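Long-range contacts in beta-L-arabinobiosidase (PDB 5MQR), which probably hydrolyses glycosidic bonds of arabinose-containing sugars from plant pectin, as a multidomain enzyme of a gut bacterium: residues Ala411-Asp417 with Arg463-Ser468; Ser46-Gly50 with Ile403-Ile409; Glu637-Ile641 with Glu1011-Tyr1015; Tyr629-Asn634 with Tyr673-Trp677; Phe123-Lys127 with Asn214-Pro218. All coordinates share one frame; numbering follows the deposited sequence.

Interaction 1: Ala411-Asp417 with Arg463-Ser468; sequences ASAHADD and RKIPAS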
# COMPACT_ATOMS: atom_id res chain seq x y z
N ALA A 411 7.44 1.85 -2.67
CA ALA A 411 8.01 1.59 -1.38
C ALA A 411 7.30 2.53 -0.39
O ALA A 411 7.10 3.71 -0.70
CB ALA A 411 9.49 1.85 -1.40
N SER A 412 6.90 2.01 0.77
CA SER A 412 6.20 2.78 1.78
C SER A 412 7.14 3.35 2.85
O SER A 412 6.72 4.14 3.69
CB SER A 412 5.12 1.92 2.43
OG SER A 412 5.65 0.95 3.28
N ALA A 413 8.40 2.95 2.81
CA ALA A 413 9.41 3.43 3.71
C ALA A 413 10.76 3.54 3.00
O ALA A 413 11.07 2.78 2.09
CB ALA A 413 9.55 2.48 4.87
N HIS A 414 11.55 4.49 3.49
CA HIS A 414 12.93 4.66 3.09
C HIS A 414 13.78 3.49 3.54
O HIS A 414 13.41 2.73 4.43
CB HIS A 414 13.49 5.98 3.63
CG HIS A 414 13.11 7.15 2.80
ND1 HIS A 414 13.81 7.51 1.67
CD2 HIS A 414 12.04 7.98 2.86
CE1 HIS A 414 13.22 8.54 1.09
NE2 HIS A 414 12.13 8.83 1.79
N ALA A 415 14.94 3.40 2.92
CA ALA A 415 15.89 2.35 3.18
C ALA A 415 16.61 2.61 4.49
O ALA A 415 17.00 3.73 4.80
CB ALA A 415 16.91 2.27 2.05
N ASP A 416 16.79 1.53 5.24
CA ASP A 416 17.70 1.52 6.36
C ASP A 416 18.06 0.06 6.59
O ASP A 416 17.49 -0.61 7.44
CB ASP A 416 17.06 2.19 7.60
CG ASP A 416 18.02 2.34 8.74
OD1 ASP A 416 19.25 2.18 8.55
OD2 ASP A 416 17.55 2.62 9.85
N ASP A 417 19.01 -0.43 5.79
CA ASP A 417 19.18 -1.83 5.52
C ASP A 417 20.50 -2.29 6.09
O ASP A 417 21.54 -1.71 5.81
CB ASP A 417 19.16 -2.11 4.02
CG ASP A 417 17.87 -1.62 3.32
OD1 ASP A 417 16.88 -1.22 3.97
OD2 ASP A 417 17.88 -1.64 2.08
N ARG A 463 17.27 -0.49 -5.32
CA ARG A 463 16.49 -0.22 -4.09
C ARG A 463 15.41 0.81 -4.42
O ARG A 463 15.71 1.99 -4.66
CB ARG A 463 17.40 0.28 -2.96
CG ARG A 463 16.71 0.49 -1.63
CD ARG A 463 16.08 -0.78 -1.10
NE ARG A 463 15.77 -0.79 0.33
CZ ARG A 463 14.62 -0.40 0.88
NH1 ARG A 463 13.62 0.11 0.16
NH2 ARG A 463 14.45 -0.52 2.19
N LYS A 464 14.17 0.35 -4.48
CA LYS A 464 13.05 1.26 -4.63
C LYS A 464 12.74 1.96 -3.29
O LYS A 464 12.72 1.33 -2.24
CB LYS A 464 11.84 0.52 -5.17
CG LYS A 464 10.82 1.44 -5.80
CD LYS A 464 9.93 0.69 -6.79
CE LYS A 464 9.13 1.71 -7.56
NZ LYS A 464 8.14 1.05 -8.43
N ILE A 465 12.54 3.27 -3.33
CA ILE A 465 12.27 4.08 -2.14
C ILE A 465 11.09 5.00 -2.43
O ILE A 465 10.71 5.15 -3.60
CB ILE A 465 13.49 4.92 -1.74
CG1 ILE A 465 13.93 5.80 -2.90
CG2 ILE A 465 14.61 4.02 -1.27
CD1 ILE A 465 14.81 6.94 -2.48
N PRO A 466 10.50 5.63 -1.39
CA PRO A 466 9.45 6.62 -1.65
C PRO A 466 9.95 7.75 -2.55
O PRO A 466 11.05 8.27 -2.32
CB PRO A 466 9.09 7.17 -0.25
CG PRO A 466 9.59 6.14 0.71
CD PRO A 466 10.81 5.52 0.05
N ALA A 467 9.16 8.06 -3.57
CA ALA A 467 9.46 9.10 -4.54
C ALA A 467 9.77 10.39 -3.81
O ALA A 467 8.94 10.85 -3.02
CB ALA A 467 8.26 9.28 -5.47
N SER A 468 10.96 10.95 -4.04
CA SER A 468 11.49 12.04 -3.24
C SER A 468 12.08 13.16 -4.10
O SER A 468 12.74 12.91 -5.12
CB SER A 468 12.56 11.49 -2.28
OG SER A 468 12.05 10.47 -1.41
O HOH W 1 8.50 3.94 -4.41
O HOH W 2 11.52 0.14 2.06
O HOH W 3 13.36 0.02 4.86
O HOH W 4 10.14 10.63 1.06
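R463 carries the link to D417. Its CB starts toward 411-417, and with CG trans to the main-chain nitrogen (chi1 -176°) and a bend at the next bond, CG passes A415 CB at 4.1 Å. CD lies 3.8 Å from D417 OD2. Beyond it NE gives that same oxygen a nearly straight hydrogen bond of 2.9 Å, while NH2 reaches D417 OD1 at 3.1 Å; both carboxylate oxygens use syn lone pairs, and the two planes are only 8° apart. A415 CB lies over one face of the guanidinium, toward its rim, 3.7 Å from R463 CZ. NH1 turns back to K464 O (2.8 Å) and meets a water held by A413 O. Further along, P466 CD sits 3.8 Å over the centre of the H414 ring in a CH-pi contact, and H414 ND1 bonds T609. Since D417 OD2 also accepts from W431 NE1, that oxygen has two donors, and this side-on, coplanar salt bridge would be expected to stop the guanidinium rotating.

Interaction 2: Ser46-Gly50 with Ile403-Ile409; sequences SPVVG and IPVPVQI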
# COMPACT_ATOMS: atom_id res chain seq x y z
N SER A 46 8.47 1.16 -14.28
CA SER A 46 9.04 0.99 -12.97
C SER A 46 8.66 -0.40 -12.49
O SER A 46 7.55 -0.86 -12.75
CB SER A 46 8.49 2.04 -11.99
OG SER A 46 9.20 2.02 -10.76
N PRO A 47 9.58 -1.08 -11.82
CA PRO A 47 9.28 -2.43 -11.34
C PRO A 47 8.46 -2.42 -10.09
O PRO A 47 8.49 -1.44 -9.37
CB PRO A 47 10.66 -3.02 -11.05
CG PRO A 47 11.47 -1.83 -10.64
CD PRO A 47 10.97 -0.70 -11.51
N VAL A 48 7.75 -3.52 -9.85
CA VAL A 48 7.17 -3.77 -8.54
C VAL A 48 8.29 -4.03 -7.52
O VAL A 48 9.43 -4.34 -7.90
CB VAL A 48 6.09 -4.86 -8.56
CG1 VAL A 48 4.96 -4.46 -9.53
CG2 VAL A 48 6.64 -6.23 -8.94
N VAL A 49 8.00 -3.85 -6.23
CA VAL A 49 9.00 -4.00 -5.16
C VAL A 49 9.45 -5.47 -5.07
O VAL A 49 8.63 -6.40 -5.05
CB VAL A 49 8.45 -3.58 -3.77
CG1 VAL A 49 9.42 -3.94 -2.65
CG2 VAL A 49 8.13 -2.09 -3.74
N GLY A 50 10.76 -5.65 -4.99
CA GLY A 50 11.32 -6.91 -4.55
C GLY A 50 11.40 -8.03 -5.56
O GLY A 50 11.52 -9.17 -5.17
N ILE A 403 8.20 -12.75 -7.72
CA ILE A 403 7.50 -11.48 -7.51
C ILE A 403 6.77 -11.56 -6.16
O ILE A 403 5.88 -12.40 -6.01
CB ILE A 403 6.53 -11.20 -8.66
CG1 ILE A 403 7.33 -11.12 -9.97
CG2 ILE A 403 5.74 -9.94 -8.40
CD1 ILE A 403 6.57 -11.62 -11.18
N PRO A 404 7.17 -10.72 -5.18
CA PRO A 404 6.50 -10.79 -3.87
C PRO A 404 5.01 -10.45 -3.92
O PRO A 404 4.62 -9.59 -4.68
CB PRO A 404 7.27 -9.77 -3.01
CG PRO A 404 8.63 -9.76 -3.64
CD PRO A 404 8.37 -9.87 -5.12
N VAL A 405 4.24 -11.19 -3.13
CA VAL A 405 2.79 -11.07 -3.02
C VAL A 405 2.48 -10.84 -1.53
O VAL A 405 3.09 -11.49 -0.66
CB VAL A 405 2.11 -12.34 -3.54
CG1 VAL A 405 0.60 -12.30 -3.35
CG2 VAL A 405 2.44 -12.51 -5.02
N PRO A 406 1.60 -9.89 -1.21
CA PRO A 406 0.91 -9.00 -2.18
C PRO A 406 1.85 -8.12 -2.99
O PRO A 406 2.87 -7.67 -2.48
CB PRO A 406 -0.02 -8.13 -1.28
CG PRO A 406 0.27 -8.49 0.14
CD PRO A 406 1.22 -9.65 0.20
N VAL A 407 1.49 -7.87 -4.25
CA VAL A 407 2.37 -7.15 -5.16
C VAL A 407 2.34 -5.67 -4.83
O VAL A 407 1.30 -5.07 -4.89
CB VAL A 407 1.97 -7.39 -6.62
CG1 VAL A 407 2.97 -6.69 -7.57
CG2 VAL A 407 1.89 -8.90 -6.92
N GLN A 408 3.47 -5.09 -4.44
CA GLN A 408 3.57 -3.68 -4.05
C GLN A 408 4.20 -2.91 -5.21
O GLN A 408 5.21 -3.32 -5.71
CB GLN A 408 4.52 -3.53 -2.85
CG GLN A 408 3.94 -3.35 -1.46
CD GLN A 408 5.05 -3.20 -0.44
OE1 GLN A 408 5.72 -4.18 -0.08
NE2 GLN A 408 5.31 -1.96 -0.01
N ILE A 409 3.61 -1.78 -5.59
CA ILE A 409 4.16 -0.90 -6.61
C ILE A 409 5.22 0.04 -6.02
O ILE A 409 6.33 0.16 -6.55
CB ILE A 409 3.10 -0.02 -7.32
CG1 ILE A 409 1.89 -0.83 -7.79
CG2 ILE A 409 3.73 0.75 -8.47
CD1 ILE A 409 2.24 -2.10 -8.53
O HOH W 5 5.81 -6.85 -4.56
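V48 and V49 run close beside Q408 and I409, with the CA atoms of V48 and I409 4.6 Å apart, although neither segment is a regular strand here. One backbone bond joins them directly, V49 N to Q408 O (2.9 Å, 171° at the hydrogen). Between P404 and Q408 the chain 403-409 bends round through a cis peptide before P406, and a water bound by Q408 N, P404 O and V49 O ties both limbs of the bend to the opposing backbone. G50 has a positive phi, and a CB at this position would press on P404 CG; P404 CD lies 3.2 Å from G50 O. V48 supplies the apolar core. Its CG1, set opposite the carbonyl carbon (chi1 -59°), touches V407 CG1 at 3.6 Å and I409 CD1 at 3.7 Å, while CG2 turns to I403 CG2 at 3.9 Å. With an alanine in place of V48, I403 and I409 would probably lose the methyls they meet, V407 would keep only the CB, and a gap would open beside I336 of strand 334-339, which V48 also touches. V49 lays CG2 against Q408 CB. The segments lead into strand 52-57 and out of strand 397-403, antiparallel neighbours, an arrangement consistent with the velcro closure of a beta-propeller, in which an N-terminal strand completes the final blade.

Interaction 3: Glu637-Ile641 with Glu1011-Tyr1015; sequences EDENI and ERSRY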
# COMPACT_ATOMS: atom_id res chain seq x y z
N GLU A 637 -14.36 32.11 -2.72
CA GLU A 637 -14.94 33.25 -2.01
C GLU A 637 -13.82 34.19 -1.55
O GLU A 637 -12.64 33.79 -1.51
CB GLU A 637 -15.83 32.78 -0.80
CG GLU A 637 -15.09 31.91 0.24
CD GLU A 637 -15.99 30.99 1.10
OE1 GLU A 637 -15.58 30.67 2.25
OE2 GLU A 637 -17.09 30.57 0.63
N ASP A 638 -14.17 35.42 -1.21
CA ASP A 638 -13.19 36.39 -0.72
C ASP A 638 -12.59 35.97 0.62
O ASP A 638 -13.23 35.26 1.43
CB ASP A 638 -13.81 37.82 -0.61
CG ASP A 638 -14.85 37.94 0.52
OD1 ASP A 638 -15.86 37.20 0.46
OD2 ASP A 638 -14.67 38.76 1.46
N GLU A 639 -11.36 36.41 0.85
CA GLU A 639 -10.69 36.30 2.13
C GLU A 639 -11.05 37.56 2.94
O GLU A 639 -10.49 38.62 2.73
CB GLU A 639 -9.19 36.19 1.88
CG GLU A 639 -8.36 35.91 3.13
CD GLU A 639 -6.89 35.63 2.82
OE1 GLU A 639 -6.40 36.04 1.75
OE2 GLU A 639 -6.21 35.01 3.68
N ASN A 640 -12.00 37.43 3.87
CA ASN A 640 -12.52 38.60 4.58
C ASN A 640 -11.56 39.17 5.61
O ASN A 640 -11.47 40.41 5.77
CB ASN A 640 -13.89 38.32 5.22
CG ASN A 640 -13.85 37.23 6.28
OD1 ASN A 640 -13.18 36.21 6.10
ND2 ASN A 640 -14.56 37.43 7.40
N ILE A 641 -10.86 38.28 6.32
CA ILE A 641 -9.96 38.67 7.40
C ILE A 641 -8.73 37.80 7.36
O ILE A 641 -8.83 36.57 7.29
CB ILE A 641 -10.65 38.51 8.78
CG1 ILE A 641 -11.72 39.58 8.98
CG2 ILE A 641 -9.63 38.63 9.90
CD1 ILE A 641 -12.63 39.34 10.18
N GLU A 1011 -21.19 38.33 8.31
CA GLU A 1011 -19.76 38.06 8.29
C GLU A 1011 -19.25 37.33 9.53
O GLU A 1011 -18.38 36.47 9.43
CB GLU A 1011 -18.98 39.36 8.12
CG GLU A 1011 -17.50 39.11 7.88
CD GLU A 1011 -16.67 40.34 7.69
OE1 GLU A 1011 -17.21 41.47 7.58
OE2 GLU A 1011 -15.43 40.16 7.67
N ARG A 1012 -19.77 37.70 10.68
CA ARG A 1012 -19.35 37.11 11.95
C ARG A 1012 -19.29 35.56 11.99
O ARG A 1012 -18.42 34.99 12.66
CB ARG A 1012 -20.26 37.58 13.08
CG ARG A 1012 -21.74 37.24 12.91
CD ARG A 1012 -22.55 37.78 14.09
NE ARG A 1012 -22.62 36.82 15.18
CZ ARG A 1012 -23.14 37.07 16.38
NH1 ARG A 1012 -23.63 38.27 16.70
NH2 ARG A 1012 -23.18 36.09 17.28
N SER A 1013 -20.24 34.90 11.31
CA SER A 1013 -20.34 33.45 11.36
C SER A 1013 -19.29 32.73 10.51
O SER A 1013 -19.04 31.55 10.73
CB SER A 1013 -21.71 32.98 10.90
OG SER A 1013 -22.66 33.33 11.85
N ARG A 1014 -18.74 33.43 9.52
CA ARG A 1014 -17.86 32.78 8.55
C ARG A 1014 -16.63 32.23 9.22
O ARG A 1014 -15.96 32.96 9.96
CB ARG A 1014 -17.46 33.76 7.45
CG ARG A 1014 -18.61 34.17 6.55
CD ARG A 1014 -18.17 35.19 5.52
NE ARG A 1014 -17.17 34.63 4.61
CZ ARG A 1014 -16.48 35.34 3.71
NH1 ARG A 1014 -16.70 36.65 3.58
NH2 ARG A 1014 -15.59 34.73 2.92
N TYR A 1015 -16.35 30.95 8.97
CA TYR A 1015 -15.15 30.27 9.48
C TYR A 1015 -15.13 30.18 11.01
O TYR A 1015 -14.07 30.25 11.62
CB TYR A 1015 -13.85 30.94 8.97
CG TYR A 1015 -13.91 31.31 7.50
CD1 TYR A 1015 -14.12 30.34 6.51
CD2 TYR A 1015 -13.77 32.63 7.09
CE1 TYR A 1015 -14.20 30.67 5.17
CE2 TYR A 1015 -13.84 32.96 5.74
CZ TYR A 1015 -14.06 31.98 4.79
OH TYR A 1015 -14.12 32.34 3.47
O HOH W 6 -17.55 31.69 4.45
O HOH W 7 -15.61 35.87 9.85
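The hydroxyl of Y1015 is held by two groups: OH donates to E637 OE1 at 2.5 Å and accepts from R1014 NH2 at 2.9 Å. E637 OE1 is met on its anti side, 26° out of the carboxylate plane, and also takes a water that R1014 NE donates to; E637 OE2 goes on to a salt bridge with R991. The glutamate's CG sits between its backbone nitrogen and carbonyl carbon (chi1 58°), which brings the extended chain up to the phenol. R1014 then grips D638 end-on: NH2 bonds the main-chain O at 2.8 Å, and NH1 makes a longer salt bridge to OD1 at 3.3 Å, tilted from both planes. The loop after helix 627-636 is thereby joined to the 3-10 turn 1011-1013 and the residues behind it, ahead of helix 1022-1029 in the chain, in a helical domain consistent with the alpha/alpha toroid of six-hairpin glycosidases. N640 lies over one face of the R1014 guanidinium, its amide nearly parallel to it at 22°. The amide is used at both ends: ND2 bonds the anti lone pair of E1011 OE2 at 2.9 Å, and OD1 approaches the edge of the Y1015 ring, 3.3 Å from CE2. A second water accepts from N640 ND2 and donates to the backbone oxygens of E1011 and R1014.

Interaction 4: Tyr629-Asn634 with Tyr673-Trp677; sequences YAESFN and YYRWW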
# COMPACT_ATOMS: atom_id res chain seq x y z
N TYR A 629 -7.67 21.11 -2.85
CA TYR A 629 -8.68 21.59 -1.87
C TYR A 629 -8.38 23.01 -1.44
O TYR A 629 -9.22 23.88 -1.65
CB TYR A 629 -8.83 20.63 -0.66
CG TYR A 629 -9.59 19.36 -0.98
CD1 TYR A 629 -10.94 19.40 -1.38
CD2 TYR A 629 -8.99 18.12 -0.89
CE1 TYR A 629 -11.67 18.23 -1.67
CE2 TYR A 629 -9.69 16.94 -1.18
CZ TYR A 629 -11.03 17.00 -1.55
OH TYR A 629 -11.71 15.84 -1.81
N ALA A 630 -7.18 23.26 -0.89
CA ALA A 630 -6.78 24.63 -0.49
C ALA A 630 -6.96 25.62 -1.62
O ALA A 630 -7.48 26.73 -1.41
CB ALA A 630 -5.34 24.67 0.02
N GLU A 631 -6.51 25.22 -2.82
CA GLU A 631 -6.65 26.04 -4.03
C GLU A 631 -8.11 26.39 -4.33
O GLU A 631 -8.42 27.55 -4.56
CB GLU A 631 -6.00 25.34 -5.23
CG GLU A 631 -4.47 25.40 -5.20
CD GLU A 631 -3.78 24.26 -5.95
OE1 GLU A 631 -4.29 23.80 -7.01
OE2 GLU A 631 -2.69 23.83 -5.49
N SER A 632 -9.00 25.40 -4.32
CA SER A 632 -10.45 25.65 -4.49
C SER A 632 -11.00 26.56 -3.40
O SER A 632 -11.75 27.46 -3.70
CB SER A 632 -11.26 24.35 -4.50
OG SER A 632 -10.90 23.55 -5.61
N PHE A 633 -10.65 26.30 -2.15
CA PHE A 633 -11.15 27.11 -1.03
C PHE A 633 -10.69 28.57 -1.15
O PHE A 633 -11.47 29.50 -0.90
CB PHE A 633 -10.72 26.51 0.32
CG PHE A 633 -11.09 25.05 0.53
CD1 PHE A 633 -12.26 24.49 -0.04
CD2 PHE A 633 -10.29 24.24 1.32
CE1 PHE A 633 -12.57 23.16 0.18
CE2 PHE A 633 -10.61 22.91 1.54
CZ PHE A 633 -11.74 22.36 0.95
N ASN A 634 -9.45 28.78 -1.56
CA ASN A 634 -8.92 30.13 -1.76
C ASN A 634 -9.63 30.90 -2.88
O ASN A 634 -9.82 32.09 -2.77
CB ASN A 634 -7.41 30.07 -2.03
CG ASN A 634 -6.60 29.62 -0.83
OD1 ASN A 634 -7.08 29.64 0.32
ND2 ASN A 634 -5.38 29.19 -1.08
N TYR A 673 -10.41 18.47 4.66
CA TYR A 673 -9.46 19.50 4.26
C TYR A 673 -10.00 20.89 4.57
O TYR A 673 -9.23 21.73 5.05
CB TYR A 673 -9.02 19.32 2.78
CG TYR A 673 -8.17 18.08 2.67
CD1 TYR A 673 -6.84 18.08 3.09
CD2 TYR A 673 -8.73 16.87 2.26
CE1 TYR A 673 -6.08 16.91 3.04
CE2 TYR A 673 -7.99 15.70 2.22
CZ TYR A 673 -6.67 15.72 2.61
OH TYR A 673 -5.96 14.56 2.57
N TYR A 674 -11.30 21.11 4.36
CA TYR A 674 -11.86 22.42 4.64
C TYR A 674 -11.66 22.85 6.11
O TYR A 674 -11.31 23.99 6.38
CB TYR A 674 -13.35 22.49 4.28
CG TYR A 674 -14.01 23.79 4.71
CD1 TYR A 674 -13.79 24.96 4.01
CD2 TYR A 674 -14.79 23.85 5.85
CE1 TYR A 674 -14.35 26.16 4.41
CE2 TYR A 674 -15.38 25.05 6.26
CZ TYR A 674 -15.15 26.20 5.54
OH TYR A 674 -15.73 27.37 5.93
N ARG A 675 -11.89 21.95 7.04
CA ARG A 675 -11.88 22.32 8.46
C ARG A 675 -10.46 22.60 8.92
O ARG A 675 -10.27 23.44 9.79
CB ARG A 675 -12.55 21.25 9.32
CG ARG A 675 -14.08 21.26 9.19
CD ARG A 675 -14.72 22.54 9.74
NE ARG A 675 -14.41 22.70 11.14
CZ ARG A 675 -15.22 22.42 12.16
NH1 ARG A 675 -16.48 22.00 11.98
NH2 ARG A 675 -14.76 22.58 13.40
N TRP A 676 -9.47 21.93 8.31
CA TRP A 676 -8.09 22.32 8.59
C TRP A 676 -7.78 23.72 8.04
O TRP A 676 -7.16 24.51 8.72
CB TRP A 676 -7.07 21.32 8.06
CG TRP A 676 -6.95 20.08 8.82
CD1 TRP A 676 -7.02 18.81 8.31
CD2 TRP A 676 -6.69 19.93 10.22
NE1 TRP A 676 -6.83 17.89 9.31
CE2 TRP A 676 -6.63 18.54 10.49
CE3 TRP A 676 -6.53 20.83 11.27
CZ2 TRP A 676 -6.42 18.02 11.76
CZ3 TRP A 676 -6.30 20.32 12.54
CH2 TRP A 676 -6.25 18.93 12.78
N TRP A 677 -8.22 23.99 6.81
CA TRP A 677 -8.01 25.26 6.13
C TRP A 677 -8.69 26.40 6.89
O TRP A 677 -8.19 27.53 6.95
CB TRP A 677 -8.56 25.15 4.70
CG TRP A 677 -8.50 26.38 3.85
CD1 TRP A 677 -7.47 26.80 3.06
CD2 TRP A 677 -9.55 27.31 3.64
NE1 TRP A 677 -7.80 27.94 2.39
CE2 TRP A 677 -9.08 28.28 2.73
CE3 TRP A 677 -10.84 27.44 4.15
CZ2 TRP A 677 -9.86 29.37 2.33
CZ3 TRP A 677 -11.62 28.51 3.74
CH2 TRP A 677 -11.12 29.45 2.83
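An aromatic cluster of F633, Y674 and W677 fills the crossing of helices 627-636 and 666-680, within the helical part that resembles the six-hairpin glycosidases. The two short helical segments pass 9.9 Å apart, crossing at -64°. F633 is the central wedge. Its CB rests over the middle of the W677 six-membered ring, a CH-pi contact 3.5 Å from the centroid, while the edge of Y674 meets one face of the F633 ring in a T-shaped pair, planes at 86°. CE2 of F633 comes down on the opposing backbone, 3.4 Å from Y674 CA, and the other face of the phenyl carries Y629 O from the previous turn of its own helix. At the far side the rings of Y629 and Y673 are almost parallel but slid apart with little overlap; their CD2 atoms meet at 3.4 Å, and their hydroxyls bond outward, to E669 and to F661 O. The chi1 of W677, 177°, points the indole away from its own backbone N and across to helix 627-636, where NE1 donates in the ring plane to N634 OD1 at 2.8 Å.

Interaction 5: Phe123-Lys127 with Asn214-Pro218; sequences FPPYK and NTDYP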
# COMPACT_ATOMS: atom_id res chain seq x y z
N PHE A 123 12.79 -36.17 -21.22
CA PHE A 123 12.38 -36.86 -22.44
C PHE A 123 13.50 -36.71 -23.48
O PHE A 123 13.83 -35.59 -23.85
CB PHE A 123 11.06 -36.31 -22.96
CG PHE A 123 9.91 -36.50 -22.00
CD1 PHE A 123 9.47 -37.77 -21.67
CD2 PHE A 123 9.28 -35.42 -21.41
CE1 PHE A 123 8.42 -37.96 -20.79
CE2 PHE A 123 8.22 -35.60 -20.52
CZ PHE A 123 7.80 -36.89 -20.22
N PRO A 124 14.11 -37.83 -23.92
CA PRO A 124 15.28 -37.77 -24.78
C PRO A 124 14.93 -37.69 -26.27
O PRO A 124 13.75 -37.84 -26.63
CB PRO A 124 15.98 -39.12 -24.48
CG PRO A 124 14.89 -40.06 -24.21
CD PRO A 124 13.75 -39.24 -23.63
N PRO A 125 15.94 -37.47 -27.14
CA PRO A 125 15.74 -37.52 -28.60
C PRO A 125 15.03 -38.80 -29.04
O PRO A 125 15.32 -39.89 -28.52
CB PRO A 125 17.17 -37.51 -29.14
CG PRO A 125 17.97 -36.80 -28.09
CD PRO A 125 17.34 -37.20 -26.79
N TYR A 126 14.11 -38.65 -29.99
CA TYR A 126 13.25 -39.74 -30.45
C TYR A 126 13.39 -39.90 -31.96
O TYR A 126 13.39 -38.92 -32.68
CB TYR A 126 11.80 -39.43 -30.09
CG TYR A 126 10.80 -40.53 -30.35
CD1 TYR A 126 10.30 -40.77 -31.65
CD2 TYR A 126 10.32 -41.35 -29.30
CE1 TYR A 126 9.39 -41.79 -31.90
CE2 TYR A 126 9.39 -42.36 -29.54
CZ TYR A 126 8.94 -42.59 -30.84
OH TYR A 126 8.02 -43.57 -31.09
N LYS A 127 13.49 -41.14 -32.42
CA LYS A 127 13.61 -41.43 -33.85
C LYS A 127 12.30 -41.34 -34.58
O LYS A 127 11.39 -42.08 -34.28
CB LYS A 127 14.18 -42.83 -34.07
CG LYS A 127 15.69 -42.85 -33.96
CD LYS A 127 16.30 -44.22 -33.58
CE LYS A 127 17.39 -44.02 -32.51
NZ LYS A 127 18.48 -45.03 -32.60
N ASN A 214 4.17 -49.28 -33.83
CA ASN A 214 5.22 -48.50 -34.52
C ASN A 214 5.83 -47.32 -33.70
O ASN A 214 6.39 -46.38 -34.27
CB ASN A 214 4.70 -48.00 -35.88
CG ASN A 214 3.58 -46.97 -35.76
OD1 ASN A 214 3.29 -46.45 -34.69
ND2 ASN A 214 2.96 -46.68 -36.88
N THR A 215 5.69 -47.37 -32.38
CA THR A 215 6.30 -46.40 -31.48
C THR A 215 7.24 -47.10 -30.50
O THR A 215 7.13 -48.32 -30.28
CB THR A 215 5.24 -45.59 -30.72
OG1 THR A 215 4.29 -46.48 -30.12
CG2 THR A 215 4.52 -44.64 -31.66
N ASP A 216 8.14 -46.32 -29.91
CA ASP A 216 9.30 -46.85 -29.17
C ASP A 216 9.17 -46.79 -27.65
O ASP A 216 10.14 -47.06 -26.95
CB ASP A 216 10.56 -46.10 -29.62
CG ASP A 216 10.85 -46.28 -31.10
OD1 ASP A 216 10.59 -47.38 -31.63
OD2 ASP A 216 11.37 -45.34 -31.74
N TYR A 217 8.01 -46.41 -27.14
CA TYR A 217 7.70 -46.52 -25.72
C TYR A 217 6.30 -47.12 -25.60
O TYR A 217 5.47 -46.88 -26.46
CB TYR A 217 7.71 -45.15 -25.03
CG TYR A 217 9.05 -44.46 -25.03
CD1 TYR A 217 10.16 -45.03 -24.40
CD2 TYR A 217 9.21 -43.23 -25.65
CE1 TYR A 217 11.41 -44.39 -24.41
CE2 TYR A 217 10.44 -42.57 -25.65
CZ TYR A 217 11.54 -43.15 -25.04
OH TYR A 217 12.75 -42.47 -25.06
N PRO A 218 6.03 -47.90 -24.55
CA PRO A 218 4.69 -48.50 -24.48
C PRO A 218 3.59 -47.50 -24.15
O PRO A 218 3.84 -46.38 -23.69
CB PRO A 218 4.82 -49.60 -23.42
CG PRO A 218 6.06 -49.28 -22.64
CD PRO A 218 6.94 -48.44 -23.51
O HOH W 8 13.23 -41.50 -27.49
O HOH W 9 7.92 -44.11 -33.68
O HOH W 10 10.65 -44.46 -34.11
O HOH W 11 13.03 -43.42 -30.54
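Two irregular loops face each other across a gap of 8.2 Å between the CA atoms of Y126 and D216, bridged mostly by side chains and water. Y126 spans it. Its first torsion (chi1 -173°) turns the ring away from the backbone N, the phenol stretches over to 214-218, and its OH accepts a hydrogen bond from D216 N at 3.0 Å. The same oxygen rests 3.3 Å from T215 CA and is 2.6 Å from a water that also binds N214 O. D216 OD2 lies over one face of the ring, 3.8 Å from CZ, while Y217 comes in at the ring's edge, CE2 to Y126 CD2 at 3.9 Å. Y217 in turn lays its OH 3.3 Å from P124 CG and shares a water with P125 O. Two further waters link D216 OD2 to K127 N and K127 O, so the carboxylate is tied through water to the backbone of K127. A leucine in place of Y126 would probably leave D216 N without its acceptor and remove the edge against which Y217 packs. The loops follow strands 120-123 and 202-206, each the last strand of its own four-stranded antiparallel sheet. Such a meeting of loops that follow the last strands of two successive sheets is consistent with neighbouring blades of the N-terminal beta-propeller.

Interactions 1 and 2 adjoin near the centre of the molecule, their centres 13 Å apart: K464 NZ of strand 460-468 probably bonds S46 OG and P47 O, and strands 52-57, 397-403 and 460-468 belong to one mixed sheet, which appears to join the propeller to the region assigned as a sialidase-like CBM domain. Interactions 3 and 4 form a second pair, centres 14 Å apart, in the helical part; Y1015 packs against Y674 and W677, and their segments alternate along the chain. Interaction 5 stands alone on the propeller, about 90 Å from interaction 3 between centres; in sequence it falls between the two halves of interaction 2. The five contacts thus sample both ends of an elongated enzyme and the junction between.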